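PDB 4J8L: uncharacterized protein YhfS from Escherichia coli, which is of unknown function but carries covalently bound pyridoxal 5'-phosphate and may have cysteine synthase activity. Local coordinates for residues H28-E33 with V51-V55; A65-V71 with G204-A210; L87-L93 with I108-L113; Q249-R255 with N341-E347. All coordinates share one frame; numbering follows the deposited sequence. Where two conformers were deposited one is given.

Contact 1 of 4, residues H28-E33 with V51-V55; sequences HFPGSE and VTQRV. With ACY (acetic acid), chain D.
The backbone turn that carries H28 passes 6.5 Å from R54, measured from H28 CA to R54 CA, and then diverges, so that E33 CA lies 8.7 Å from V51 CA. The turn links helix 11-28 to the short helix 31-34 and packs on helix 50-62, in a chain whose fold is probably that of a fold-type I pyridoxal phosphate enzyme. R54 spans the gap as an extended chain from CG to NE. Its CD rests over one face of the F29 ring, offset toward the rim, in a CH-pi contact 4.0 Å from the ring centroid. V51 CG1 and V55 CG2 stand at the edge of the same ring, near its plane, and F34 meets F29 edge-to-face, so the ring is held by helix 50-62 and by its own sequence neighbourhood. Beyond the ring the guanidinium is engaged in three directions. In its plane, R54 NH1 donates to H28 O at 2.6 Å, a bent bond with an N-H...O angle of 132°. Over one face sits E33 OE1, 2.8 Å from R54 NH2; it lies well out of the guanidinium plane, so no N-H points at it and the salt bridge rests on charge alone. Acetic acid, probably from the crystallisation liquor and also bonded to R50 NE, lies near R54 NE, which donates to its OXT at 3.2 Å.

Contact 2 of 4, residues A65-V71 with G204-A210; sequences AQAAALV and GAVVGDA
V71 and G204 pair at the buried end of two antiparallel strands, where G204 N donates to V71 O at 2.9 Å and V71 N returns a bond to G204 O. A69 and V206 repeat the hydrogen-bonded pattern. Between these pairs the backbones come close enough for a CA-H...O contact from L70 CA to G204 O at 3.3 Å. On one face A68 CB meets V207 CG2 at 4.0 Å, L70 CD2 reaches A205 CB at 3.9 Å, and V55 and L59 of helix 50-62 pack against L70. On the other face, A67, A69 and V206 lie against I213 of helix 210-219. The pairing places strand 67-72 at the margin of the seven-stranded mixed sheet, next to antiparallel strand 203-208, an order characteristic of the large domain of fold-type I pyridoxal phosphate enzymes. Toward the exposed end the regular pattern breaks in a classic beta bulge, with Q66 and A67 both facing G208. Here polar groups and a water join the alanine packing, with A65 CB 3.6 Å from V207 CG1. A210 N, at the start of helix 210-219, donates a hydrogen bond to Q66 OE1 at 2.8 Å, lying in the plane of the Q66 carbonyl, with an N-H...O angle of 171°. A water accepts from Q66 N at 3.0 Å and donates to D209 OD1 at 2.8 Å, while D209 OD2 is bonded to N188 ND2.

Contact 3 of 4, residues L87-L93 with I108-L113; sequences LKPGQRL and IEQMGL
The flat peptide group shared by P89 and G90 turns its N-H, on G90 N, to M111 O in a weak bond of 3.2 Å. The Q91 side-chain amide is met from above its carbonyl plane, 40° out of it, by K88 N at 2.8 Å from Q91 OE1, which braces the type II turn K88-Q91. Facing that turn, helix 102-111 ends in a Schellman motif at G112. The two bends belong to a beta-alpha-beta unit, lying before strand 92-96 and between the helix and strand 114-118. L113 fills the angle between them: its CD2 meets L87 CD1 tip to tip at 3.9 Å, and its CD1 touches L93 CD2 at 4.2 Å. The L93 and I108 side chains cross at about a right angle, CD2 of L93 4.0 Å from CD1 of I108. A bend at chi3 (66°) turns the methyl of selenomethionine M111 back, so that CE lies 3.4 Å from L87 O. Replacing L113 with alanine would probably take from L87 CD1 its contact here and open a gap beside L93. With one weak N-H bond across the contact, cohesion probably comes largely from apolar packing and CA-H...O contacts, such as G90 CA to G112 O at 3.2 Å.

Contact 4 of 4, residues Q249-R255 with N341-E347; sequences QAGVSER and NPNRSGE
R255 grips E347 side-on with two nitrogens, one to each carboxylate oxygen, although the two flat groups are turned 58° from one another. R255 NE donates to E347 OE2 at 2.7 Å and almost straight, but the oxygen is met from above the carboxylate plane, 49° out of it; R255 NH2 reaches E347 OE1 on its syn side at 3.0 Å. E347 attains this position with CG between its backbone N and carbonyl carbon and a further bend at chi2, which curls the carboxylate back toward helix 229-261. An alanine in place of E347 removes the carboxylate and would probably leave the R255 guanidinium without its mate and freer to turn. One turn back along the helix, V252 packs its CG1 on P342 CB at 3.8 Å, and S253 OG lies 3.4 Å from P342 CG. The partner is the connection between strand 337-341 and helix 347-360 in the C-terminal domain, built from an Asx turn, in which N341 OD1 accepts from N343 N, and a type II' turn from P342 to S345. P342 O closes this second turn by accepting from both S345 N and S345 OG. At the far end, the extended Q249 side chain, its CG anti to the backbone N (chi1 176°), enters the loop. There Q249 OE1 receives R344 NH1 on a lone pair at 2.9 Å. The N341 amide is anchored through ND2 to E310, and that of N343 through ND2 to P316 O. A water 2.7 Å from Q249 OE1 and 2.8 Å from N343 OD1 also accepts from R344 NH2.

Overall arrangement
Contacts 1 and 2 adjoin, their centres about 17 Å apart: helix 50-62 leads into strand 67-72, and V55 CG1 touches L70 CD1 at 4.1 Å. Contact 3 is nested within the chain loop closed by contact 2. Both reach the seven-stranded sheet, contact 2 at one margin and contact 3 near the other, with centres about 21 Å apart. K196, which carries the pyridoxal phosphate, falls in sequence between strands 189-193 and 203-208, shortly before the second segment of contact 2. Contact 4 lies across the chain's centre from contacts 2 and 3, about 31 and 40 Å away between centres; its helix 229-261 also packs on V51 and V55 of contact 1, centred about 34 Å off.

Contact 1 of 4, residues H28-E33 with V51-V55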
loop_
_atom_site.group_PDB
_atom_site.type_symbol
_atom_site.label_atom_id
_atom_site.label_comp_id
_atom_site.label_asym_id
_atom_site.label_seq_id
_atom_site.Cartn_x
_atom_site.Cartn_y
_atom_site.Cartn_z
ATOM N N HIS A 28 16.860 6.635 -18.554
ATOM C CA HIS A 28 16.686 5.270 -19.049
ATOM C C HIS A 28 15.986 5.187 -20.399
ATOM O O HIS A 28 16.029 4.141 -21.044
ATOM C CB HIS A 28 15.925 4.417 -18.023
ATOM C CG HIS A 28 16.718 4.121 -16.792
ATOM N ND1 HIS A 28 16.768 4.977 -15.711
ATOM C CD2 HIS A 28 17.524 3.076 -16.484
ATOM C CE1 HIS A 28 17.565 4.464 -14.787
ATOM N NE2 HIS A 28 18.030 3.312 -15.230
ATOM N N PHE A 29 15.336 6.277 -20.808
ATOM C CA PHE A 29 14.634 6.345 -22.093
ATOM C C PHE A 29 15.085 7.572 -22.879
ATOM O O PHE A 29 14.766 8.688 -22.484
ATOM C CB PHE A 29 13.120 6.543 -21.893
ATOM C CG PHE A 29 12.370 5.311 -21.446
ATOM C CD1 PHE A 29 11.773 4.472 -22.374
ATOM C CD2 PHE A 29 12.218 5.032 -20.098
ATOM C CE1 PHE A 29 11.058 3.349 -21.961
ATOM C CE2 PHE A 29 11.510 3.913 -19.677
ATOM C CZ PHE A 29 10.925 3.074 -20.611
ATOM N N PRO A 30 15.797 7.384 -24.010
ATOM C CA PRO A 30 15.907 8.499 -24.961
ATOM C C PRO A 30 14.482 8.954 -25.287
ATOM O O PRO A 30 13.587 8.109 -25.334
ATOM C CB PRO A 30 16.561 7.849 -26.185
ATOM C CG PRO A 30 17.338 6.684 -25.623
ATOM C CD PRO A 30 16.453 6.163 -24.499
ATOM N N GLY A 31 14.263 10.251 -25.479
ATOM C CA GLY A 31 12.910 10.772 -25.636
ATOM C C GLY A 31 12.071 10.061 -26.681
ATOM O O GLY A 31 10.903 9.749 -26.444
ATOM N N SER A 32 12.662 9.787 -27.838
ATOM C CA SER A 32 11.910 9.137 -28.906
ATOM C C SER A 32 11.448 7.748 -28.472
ATOM O O SER A 32 10.371 7.294 -28.864
ATOM C CB SER A 32 12.729 9.056 -30.192
ATOM O OG SER A 32 13.866 8.238 -30.002
ATOM N N GLU A 33 12.253 7.079 -27.649
ATOM C CA GLU A 33 11.892 5.747 -27.169
ATOM C C GLU A 33 10.754 5.765 -26.153
ATOM O O GLU A 33 10.025 4.780 -26.022
ATOM C CB GLU A 33 13.117 5.025 -26.613
ATOM C CG GLU A 33 14.198 4.841 -27.664
ATOM C CD GLU A 33 15.335 3.972 -27.182
ATOM O OE1 GLU A 33 15.146 3.249 -26.183
ATOM O OE2 GLU A 33 16.419 4.016 -27.802
ATOM N N VAL A 51 10.711 -2.603 -23.315
ATOM C CA VAL A 51 10.226 -1.456 -22.556
ATOM C C VAL A 51 9.919 -1.830 -21.103
ATOM O O VAL A 51 10.153 -1.048 -20.179
ATOM C CB VAL A 51 8.999 -0.814 -23.238
ATOM C CG1 VAL A 51 8.335 0.195 -22.301
ATOM C CG2 VAL A 51 9.416 -0.163 -24.540
ATOM N N THR A 52 9.439 -3.052 -20.890
ATOM C CA THR A 52 9.171 -3.510 -19.530
ATOM C C THR A 52 10.464 -3.583 -18.712
ATOM O O THR A 52 10.493 -3.152 -17.557
ATOM C CB THR A 52 8.408 -4.842 -19.537
ATOM O OG1 THR A 52 7.167 -4.645 -20.234
ATOM C CG2 THR A 52 8.105 -5.320 -18.098
ATOM N N GLN A 53 11.531 -4.101 -19.321
ATOM C CA GLN A 53 12.824 -4.107 -18.650
ATOM C C GLN A 53 13.213 -2.687 -18.258
ATOM O O GLN A 53 13.583 -2.439 -17.112
ATOM C CB GLN A 53 13.924 -4.717 -19.520
ATOM C CG GLN A 53 15.275 -4.724 -18.808
ATOM C CD GLN A 53 16.441 -5.122 -19.693
ATOM O OE1 GLN A 53 16.522 -4.740 -20.863
ATOM N NE2 GLN A 53 17.365 -5.891 -19.130
ATOM N N ARG A 54 13.107 -1.755 -19.206
ATOM C CA ARG A 54 13.499 -0.372 -18.942
ATOM C C ARG A 54 12.707 0.210 -17.773
ATOM O O ARG A 54 13.263 0.890 -16.911
ATOM C CB ARG A 54 13.290 0.511 -20.173
ATOM C CG ARG A 54 14.241 0.261 -21.304
ATOM C CD ARG A 54 14.018 1.278 -22.423
ATOM N NE ARG A 54 14.849 1.012 -23.590
ATOM C CZ ARG A 54 15.999 1.623 -23.841
ATOM N NH1 ARG A 54 16.456 2.543 -23.005
ATOM N NH2 ARG A 54 16.689 1.320 -24.932
ATOM N N VAL A 55 11.401 -0.039 -17.762
ATOM C CA VAL A 55 10.551 0.467 -16.693
ATOM C C VAL A 55 10.987 -0.123 -15.357
ATOM O O VAL A 55 11.057 0.574 -14.347
ATOM C CB VAL A 55 9.045 0.183 -16.959
ATOM C CG1 VAL A 55 8.211 0.458 -15.700
ATOM C CG2 VAL A 55 8.541 1.027 -18.124
HETATM C C ACY D . 13.501 -0.693 -26.965
HETATM O O ACY D . 12.846 -1.209 -27.899
HETATM O OXT ACY D . 12.983 -0.110 -25.984
HETATM C CH3 ACY D . 14.996 -0.781 -27.020
#

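Contact 2 of 4, residues A65-V71 with G204-A210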
loop_
_atom_site.group_PDB
_atom_site.type_symbol
_atom_site.label_atom_id
_atom_site.label_comp_id
_atom_site.label_asym_id
_atom_site.label_seq_id
_atom_site.Cartn_x
_atom_site.Cartn_y
_atom_site.Cartn_z
ATOM N N ALA A 65 17.025 0.884 -5.220
ATOM C CA ALA A 65 17.181 -0.557 -5.144
ATOM C C ALA A 65 18.038 -1.053 -6.297
ATOM O O ALA A 65 18.256 -0.343 -7.278
ATOM C CB ALA A 65 15.813 -1.236 -5.170
ATOM N N GLN A 66 18.533 -2.276 -6.165
ATOM C CA GLN A 66 19.358 -2.871 -7.198
ATOM C C GLN A 66 18.554 -3.246 -8.437
ATOM O O GLN A 66 19.048 -3.135 -9.566
ATOM C CB GLN A 66 20.038 -4.107 -6.645
ATOM C CG GLN A 66 21.081 -3.784 -5.596
ATOM C CD GLN A 66 21.782 -5.012 -5.074
ATOM O OE1 GLN A 66 21.276 -6.124 -5.188
ATOM N NE2 GLN A 66 22.968 -4.819 -4.507
ATOM N N ALA A 67 17.321 -3.692 -8.223
ATOM C CA ALA A 67 16.540 -4.281 -9.301
ATOM C C ALA A 67 15.040 -4.238 -9.013
ATOM O O ALA A 67 14.615 -3.959 -7.890
ATOM C CB ALA A 67 16.984 -5.715 -9.540
ATOM N N ALA A 68 14.242 -4.509 -10.041
ATOM C CA ALA A 68 12.798 -4.617 -9.870
ATOM C C ALA A 68 12.185 -5.568 -10.889
ATOM O O ALA A 68 12.751 -5.813 -11.953
ATOM C CB ALA A 68 12.136 -3.241 -9.967
ATOM N N ALA A 69 11.025 -6.119 -10.549
ATOM C CA ALA A 69 10.268 -6.933 -11.491
ATOM C C ALA A 69 8.798 -6.594 -11.382
ATOM O O ALA A 69 8.253 -6.538 -10.281
ATOM C CB ALA A 69 10.481 -8.420 -11.219
ATOM N N LEU A 70 8.155 -6.372 -12.522
ATOM C CA LEU A 70 6.699 -6.260 -12.550
ATOM C C LEU A 70 6.129 -7.669 -12.704
ATOM O O LEU A 70 6.694 -8.500 -13.433
ATOM C CB LEU A 70 6.255 -5.352 -13.712
ATOM C CG LEU A 70 6.697 -3.890 -13.577
ATOM C CD1 LEU A 70 6.286 -3.065 -14.815
ATOM C CD2 LEU A 70 6.104 -3.283 -12.320
ATOM N N VAL A 71 5.043 -7.957 -11.987
ATOM C CA VAL A 71 4.453 -9.293 -11.988
ATOM C C VAL A 71 2.924 -9.217 -12.095
ATOM O O VAL A 71 2.306 -8.191 -11.780
ATOM C CB VAL A 71 4.797 -10.082 -10.701
ATOM C CG1 VAL A 71 6.319 -10.231 -10.532
ATOM C CG2 VAL A 71 4.187 -9.395 -9.486
ATOM N N GLY A 204 1.626 -5.807 -10.340
ATOM C CA GLY A 204 2.295 -5.546 -9.080
ATOM C C GLY A 204 3.779 -5.358 -9.306
ATOM O O GLY A 204 4.284 -5.646 -10.386
ATOM N N ALA A 205 4.478 -4.860 -8.291
ATOM C CA ALA A 205 5.917 -4.638 -8.398
ATOM C C ALA A 205 6.650 -5.254 -7.222
ATOM O O ALA A 205 6.201 -5.147 -6.087
ATOM C CB ALA A 205 6.211 -3.137 -8.470
ATOM N N VAL A 206 7.783 -5.899 -7.501
ATOM C CA VAL A 206 8.710 -6.291 -6.444
ATOM C C VAL A 206 9.981 -5.494 -6.696
ATOM O O VAL A 206 10.495 -5.491 -7.806
ATOM C CB VAL A 206 9.028 -7.784 -6.482
ATOM C CG1 VAL A 206 9.922 -8.168 -5.303
ATOM C CG2 VAL A 206 7.739 -8.602 -6.433
ATOM N N VAL A 207 10.478 -4.798 -5.677
ATOM C CA VAL A 207 11.610 -3.893 -5.869
ATOM C C VAL A 207 12.631 -4.151 -4.766
ATOM O O VAL A 207 12.287 -4.125 -3.588
ATOM C CB VAL A 207 11.156 -2.413 -5.801
ATOM C CG1 VAL A 207 12.334 -1.478 -6.092
ATOM C CG2 VAL A 207 9.991 -2.132 -6.777
ATOM N N GLY A 208 13.879 -4.412 -5.132
ATOM C CA GLY A 208 14.895 -4.626 -4.117
ATOM C C GLY A 208 16.162 -5.285 -4.617
ATOM O O GLY A 208 16.636 -4.988 -5.707
ATOM N N ASP A 209 16.702 -6.189 -3.811
ATOM C CA ASP A 209 17.994 -6.814 -4.093
ATOM C C ASP A 209 17.968 -7.687 -5.346
ATOM O O ASP A 209 17.016 -8.438 -5.578
ATOM C CB ASP A 209 18.443 -7.648 -2.889
ATOM C CG ASP A 209 18.741 -6.800 -1.665
ATOM O OD1 ASP A 209 18.779 -5.553 -1.769
ATOM O OD2 ASP A 209 18.960 -7.390 -0.588
ATOM N N ALA A 210 19.033 -7.591 -6.139
ATOM C CA ALA A 210 19.144 -8.318 -7.399
ATOM C C ALA A 210 19.041 -9.838 -7.254
ATOM O O ALA A 210 18.428 -10.499 -8.094
ATOM C CB ALA A 210 20.448 -7.941 -8.115
HETATM O O HOH W 1 18.334 -3.274 -3.339
#

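Contact 3 of 4, residues L87-L93 with I108-L113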
loop_
_atom_site.group_PDB
_atom_site.type_symbol
_atom_site.label_atom_id
_atom_site.label_comp_id
_atom_site.label_asym_id
_atom_site.label_seq_id
_atom_site.Cartn_x
_atom_site.Cartn_y
_atom_site.Cartn_z
ATOM N N LEU A 87 11.936 -17.887 0.770
ATOM C CA LEU A 87 11.919 -19.149 1.491
ATOM C C LEU A 87 11.193 -20.278 0.772
ATOM O O LEU A 87 10.504 -20.064 -0.227
ATOM C CB LEU A 87 11.429 -18.969 2.936
ATOM C CG LEU A 87 9.961 -18.741 3.279
ATOM C CD1 LEU A 87 9.792 -18.916 4.779
ATOM C CD2 LEU A 87 9.502 -17.367 2.873
ATOM N N LYS A 88 11.403 -21.488 1.284
ATOM C CA LYS A 88 10.882 -22.709 0.686
ATOM C C LYS A 88 9.617 -23.121 1.417
ATOM O O LYS A 88 9.394 -22.689 2.547
ATOM C CB LYS A 88 11.929 -23.827 0.797
ATOM C CG LYS A 88 13.202 -23.549 0.011
ATOM C CD LYS A 88 14.250 -24.625 0.253
ATOM C CE LYS A 88 15.508 -24.359 -0.562
ATOM N NZ LYS A 88 16.540 -25.407 -0.336
ATOM N N PRO A 89 8.778 -23.945 0.768
ATOM C CA PRO A 89 7.586 -24.481 1.421
ATOM C C PRO A 89 7.964 -25.174 2.725
ATOM O O PRO A 89 8.951 -25.910 2.770
ATOM C CB PRO A 89 7.090 -25.529 0.426
ATOM C CG PRO A 89 7.568 -25.065 -0.875
ATOM C CD PRO A 89 8.869 -24.367 -0.641
ATOM N N GLY A 90 7.189 -24.932 3.776
ATOM C CA GLY A 90 7.411 -25.606 5.041
ATOM C C GLY A 90 8.415 -24.900 5.928
ATOM O O GLY A 90 8.696 -25.350 7.034
ATOM N N GLN A 91 8.961 -23.787 5.450
ATOM C CA GLN A 91 9.917 -23.034 6.253
ATOM C C GLN A 91 9.222 -22.049 7.184
ATOM O O GLN A 91 7.997 -21.970 7.212
ATOM C CB GLN A 91 10.960 -22.344 5.371
ATOM C CG GLN A 91 11.968 -23.323 4.798
ATOM C CD GLN A 91 13.190 -22.637 4.237
ATOM O OE1 GLN A 91 13.085 -21.639 3.524
ATOM N NE2 GLN A 91 14.360 -23.166 4.561
ATOM N N ARG A 92 10.011 -21.310 7.955
ATOM C CA ARG A 92 9.465 -20.514 9.048
ATOM C C ARG A 92 9.491 -19.025 8.742
ATOM O O ARG A 92 10.546 -18.449 8.465
ATOM C CB ARG A 92 10.220 -20.822 10.346
ATOM C CG ARG A 92 10.173 -22.296 10.721
ATOM C CD ARG A 92 11.389 -22.722 11.536
ATOM N NE ARG A 92 11.407 -22.127 12.869
ATOM C CZ ARG A 92 10.620 -22.516 13.869
ATOM N NH1 ARG A 92 9.740 -23.492 13.684
ATOM N NH2 ARG A 92 10.704 -21.922 15.053
ATOM N N LEU A 93 8.312 -18.414 8.789
ATOM C CA LEU A 93 8.158 -16.996 8.474
ATOM C C LEU A 93 7.771 -16.211 9.718
ATOM O O LEU A 93 6.799 -16.543 10.397
ATOM C CB LEU A 93 7.090 -16.802 7.390
ATOM C CG LEU A 93 6.766 -15.347 7.041
ATOM C CD1 LEU A 93 7.925 -14.697 6.273
ATOM C CD2 LEU A 93 5.459 -15.242 6.255
ATOM N N ILE A 108 0.567 -17.901 2.577
ATOM C CA ILE A 108 1.195 -18.639 3.677
ATOM C C ILE A 108 0.661 -20.066 3.775
ATOM O O ILE A 108 1.423 -21.025 3.922
ATOM C CB ILE A 108 0.976 -17.892 5.014
ATOM C CG1 ILE A 108 1.885 -16.661 5.070
ATOM C CG2 ILE A 108 1.207 -18.818 6.215
ATOM C CD1 ILE A 108 1.461 -15.621 6.077
ATOM N N GLU A 109 -0.653 -20.199 3.670
ATOM C CA GLU A 109 -1.288 -21.505 3.720
ATOM C C GLU A 109 -0.924 -22.360 2.512
ATOM O O GLU A 109 -0.652 -23.556 2.650
ATOM C CB GLU A 109 -2.802 -21.345 3.830
ATOM C CG GLU A 109 -3.247 -20.772 5.163
ATOM C CD GLU A 109 -4.714 -20.389 5.179
ATOM O OE1 GLU A 109 -5.331 -20.333 4.091
ATOM O OE2 GLU A 109 -5.246 -20.138 6.281
ATOM N N GLN A 110 -0.904 -21.746 1.332
ATOM C CA GLN A 110 -0.601 -22.472 0.105
ATOM C C GLN A 110 0.874 -22.910 0.036
ATOM O O GLN A 110 1.209 -23.855 -0.680
ATOM C CB GLN A 110 -1.035 -21.659 -1.133
ATOM C CG GLN A 110 -2.571 -21.553 -1.279
ATOM C CD GLN A 110 -3.049 -20.623 -2.406
ATOM O OE1 GLN A 110 -2.255 -19.951 -3.061
ATOM N NE2 GLN A 110 -4.364 -20.581 -2.619
HETATM N N MSE A 111 1.745 -22.240 0.791
HETATM C CA MSE A 111 3.157 -22.625 0.860
HETATM C C MSE A 111 3.454 -23.538 2.049
HETATM O O MSE A 111 4.567 -24.028 2.193
HETATM C CB MSE A 111 4.068 -21.398 0.941
HETATM C CG MSE A 111 4.089 -20.533 -0.297
HETATM SE SE MSE A 111 5.514 -19.191 -0.192
HETATM C CE MSE A 111 7.068 -20.371 -0.254
ATOM N N GLY A 112 2.467 -23.753 2.909
ATOM C CA GLY A 112 2.657 -24.597 4.075
ATOM C C GLY A 112 3.695 -24.056 5.043
ATOM O O GLY A 112 4.388 -24.823 5.719
ATOM N N LEU A 113 3.801 -22.732 5.119
ATOM C CA LEU A 113 4.774 -22.105 6.003
ATOM C C LEU A 113 4.354 -22.232 7.457
ATOM O O LEU A 113 3.166 -22.296 7.770
ATOM C CB LEU A 113 4.931 -20.624 5.661
ATOM C CG LEU A 113 5.352 -20.283 4.234
ATOM C CD1 LEU A 113 5.519 -18.775 4.077
ATOM C CD2 LEU A 113 6.639 -21.012 3.886
#

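Contact 4 of 4, residues Q249-R255 with N341-E347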
loop_
_atom_site.group_PDB
_atom_site.type_symbol
_atom_site.label_atom_id
_atom_site.label_comp_id
_atom_site.label_asym_id
_atom_site.label_seq_id
_atom_site.Cartn_x
_atom_site.Cartn_y
_atom_site.Cartn_z
ATOM N N GLN A 249 -4.386 15.033 -1.165
ATOM C CA GLN A 249 -5.378 14.289 -0.384
ATOM C C GLN A 249 -5.054 14.344 1.103
ATOM O O GLN A 249 -5.957 14.458 1.944
ATOM C CB GLN A 249 -5.465 12.827 -0.835
ATOM C CG GLN A 249 -6.431 11.991 0.014
ATOM C CD GLN A 249 -6.431 10.519 -0.342
ATOM O OE1 GLN A 249 -6.327 10.146 -1.506
ATOM N NE2 GLN A 249 -6.570 9.669 0.671
ATOM N N ALA A 250 -3.770 14.240 1.433
ATOM C CA ALA A 250 -3.354 14.267 2.834
ATOM C C ALA A 250 -3.740 15.596 3.471
ATOM O O ALA A 250 -4.164 15.636 4.626
ATOM C CB ALA A 250 -1.856 14.017 2.967
ATOM N N GLY A 251 -3.601 16.676 2.706
ATOM C CA GLY A 251 -4.020 17.991 3.152
ATOM C C GLY A 251 -5.519 18.076 3.383
ATOM O O GLY A 251 -5.974 18.663 4.375
ATOM N N VAL A 252 -6.289 17.508 2.458
ATOM C CA VAL A 252 -7.750 17.447 2.594
ATOM C C VAL A 252 -8.146 16.709 3.875
ATOM O O VAL A 252 -8.985 17.181 4.646
ATOM C CB VAL A 252 -8.389 16.767 1.366
ATOM C CG1 VAL A 252 -9.841 16.406 1.618
ATOM C CG2 VAL A 252 -8.276 17.679 0.146
ATOM N N SER A 253 -7.521 15.561 4.118
ATOM C CA SER A 253 -7.831 14.791 5.317
ATOM C C SER A 253 -7.518 15.554 6.602
ATOM O O SER A 253 -8.303 15.518 7.550
ATOM C CB SER A 253 -7.130 13.437 5.299
ATOM O OG SER A 253 -7.721 12.603 4.322
ATOM N N GLU A 254 -6.391 16.260 6.634
ATOM C CA GLU A 254 -6.057 17.056 7.809
ATOM C C GLU A 254 -7.046 18.209 7.996
ATOM O O GLU A 254 -7.476 18.487 9.118
ATOM C CB GLU A 254 -4.624 17.592 7.733
ATOM C CG GLU A 254 -3.535 16.513 7.793
ATOM C CD GLU A 254 -3.230 16.020 9.207
ATOM O OE1 GLU A 254 -3.932 16.416 10.167
ATOM O OE2 GLU A 254 -2.274 15.227 9.357
ATOM N N ARG A 255 -7.415 18.879 6.909
ATOM C CA ARG A 255 -8.345 20.006 7.046
ATOM C C ARG A 255 -9.745 19.535 7.458
ATOM O O ARG A 255 -10.412 20.182 8.275
ATOM C CB ARG A 255 -8.382 20.869 5.780
ATOM C CG ARG A 255 -7.078 21.651 5.561
ATOM C CD ARG A 255 -7.177 22.673 4.431
ATOM N NE ARG A 255 -7.624 22.070 3.178
ATOM C CZ ARG A 255 -6.826 21.453 2.307
ATOM N NH1 ARG A 255 -5.520 21.370 2.529
ATOM N NH2 ARG A 255 -7.340 20.921 1.206
ATOM N N ASN A 341 -12.411 7.902 2.790
ATOM C CA ASN A 341 -11.192 8.178 2.030
ATOM C C ASN A 341 -11.562 9.250 1.017
ATOM O O ASN A 341 -12.297 8.979 0.063
ATOM C CB ASN A 341 -10.707 6.914 1.330
ATOM C CG ASN A 341 -9.343 7.092 0.668
ATOM O OD1 ASN A 341 -8.990 8.185 0.233
ATOM N ND2 ASN A 341 -8.578 6.006 0.589
ATOM N N PRO A 342 -11.077 10.478 1.232
ATOM C CA PRO A 342 -11.481 11.588 0.356
ATOM C C PRO A 342 -11.131 11.391 -1.121
ATOM O O PRO A 342 -11.716 12.072 -1.959
ATOM C CB PRO A 342 -10.690 12.773 0.915
ATOM C CG PRO A 342 -10.461 12.419 2.360
ATOM C CD PRO A 342 -10.205 10.937 2.329
ATOM N N ASN A 343 -10.187 10.506 -1.436
ATOM C CA ASN A 343 -9.754 10.362 -2.815
ATOM C C ASN A 343 -9.404 11.730 -3.406
ATOM O O ASN A 343 -8.623 12.455 -2.804
ATOM C CB ASN A 343 -10.777 9.585 -3.653
ATOM C CG ASN A 343 -10.824 8.105 -3.274
ATOM O OD1 ASN A 343 -9.790 7.501 -2.991
ATOM N ND2 ASN A 343 -12.019 7.521 -3.268
ATOM N N ARG A 344 -10.013 12.105 -4.529
ATOM C CA ARG A 344 -9.632 13.351 -5.207
ATOM C C ARG A 344 -10.498 14.549 -4.802
ATOM O O ARG A 344 -10.332 15.649 -5.357
ATOM C CB ARG A 344 -9.690 13.190 -6.734
ATOM C CG ARG A 344 -8.974 11.957 -7.283
ATOM C CD ARG A 344 -7.452 12.137 -7.382
ATOM N NE ARG A 344 -6.773 12.170 -6.079
ATOM C CZ ARG A 344 -6.582 11.115 -5.292
ATOM N NH1 ARG A 344 -5.939 11.262 -4.142
ATOM N NH2 ARG A 344 -7.043 9.919 -5.637
ATOM N N SER A 345 -11.412 14.335 -3.864
ATOM C CA SER A 345 -12.332 15.393 -3.438
ATOM C C SER A 345 -11.695 16.333 -2.419
ATOM O O SER A 345 -10.633 16.050 -1.860
ATOM C CB SER A 345 -13.603 14.786 -2.843
ATOM O OG SER A 345 -13.339 14.202 -1.586
ATOM N N GLY A 346 -12.358 17.461 -2.187
ATOM C CA GLY A 346 -11.947 18.407 -1.167
ATOM C C GLY A 346 -12.784 18.249 0.089
ATOM O O GLY A 346 -13.798 17.549 0.099
ATOM N N GLU A 347 -12.343 18.896 1.156
ATOM C CA GLU A 347 -12.964 18.694 2.456
ATOM C C GLU A 347 -14.361 19.284 2.498
ATOM O O GLU A 347 -15.240 18.765 3.191
ATOM C CB GLU A 347 -12.090 19.267 3.574
ATOM C CG GLU A 347 -11.879 20.782 3.515
ATOM C CD GLU A 347 -10.702 21.208 2.641
ATOM O OE1 GLU A 347 -10.203 20.386 1.839
ATOM O OE2 GLU A 347 -10.272 22.368 2.775
HETATM O O HOH W 2 -7.029 8.044 -3.075
#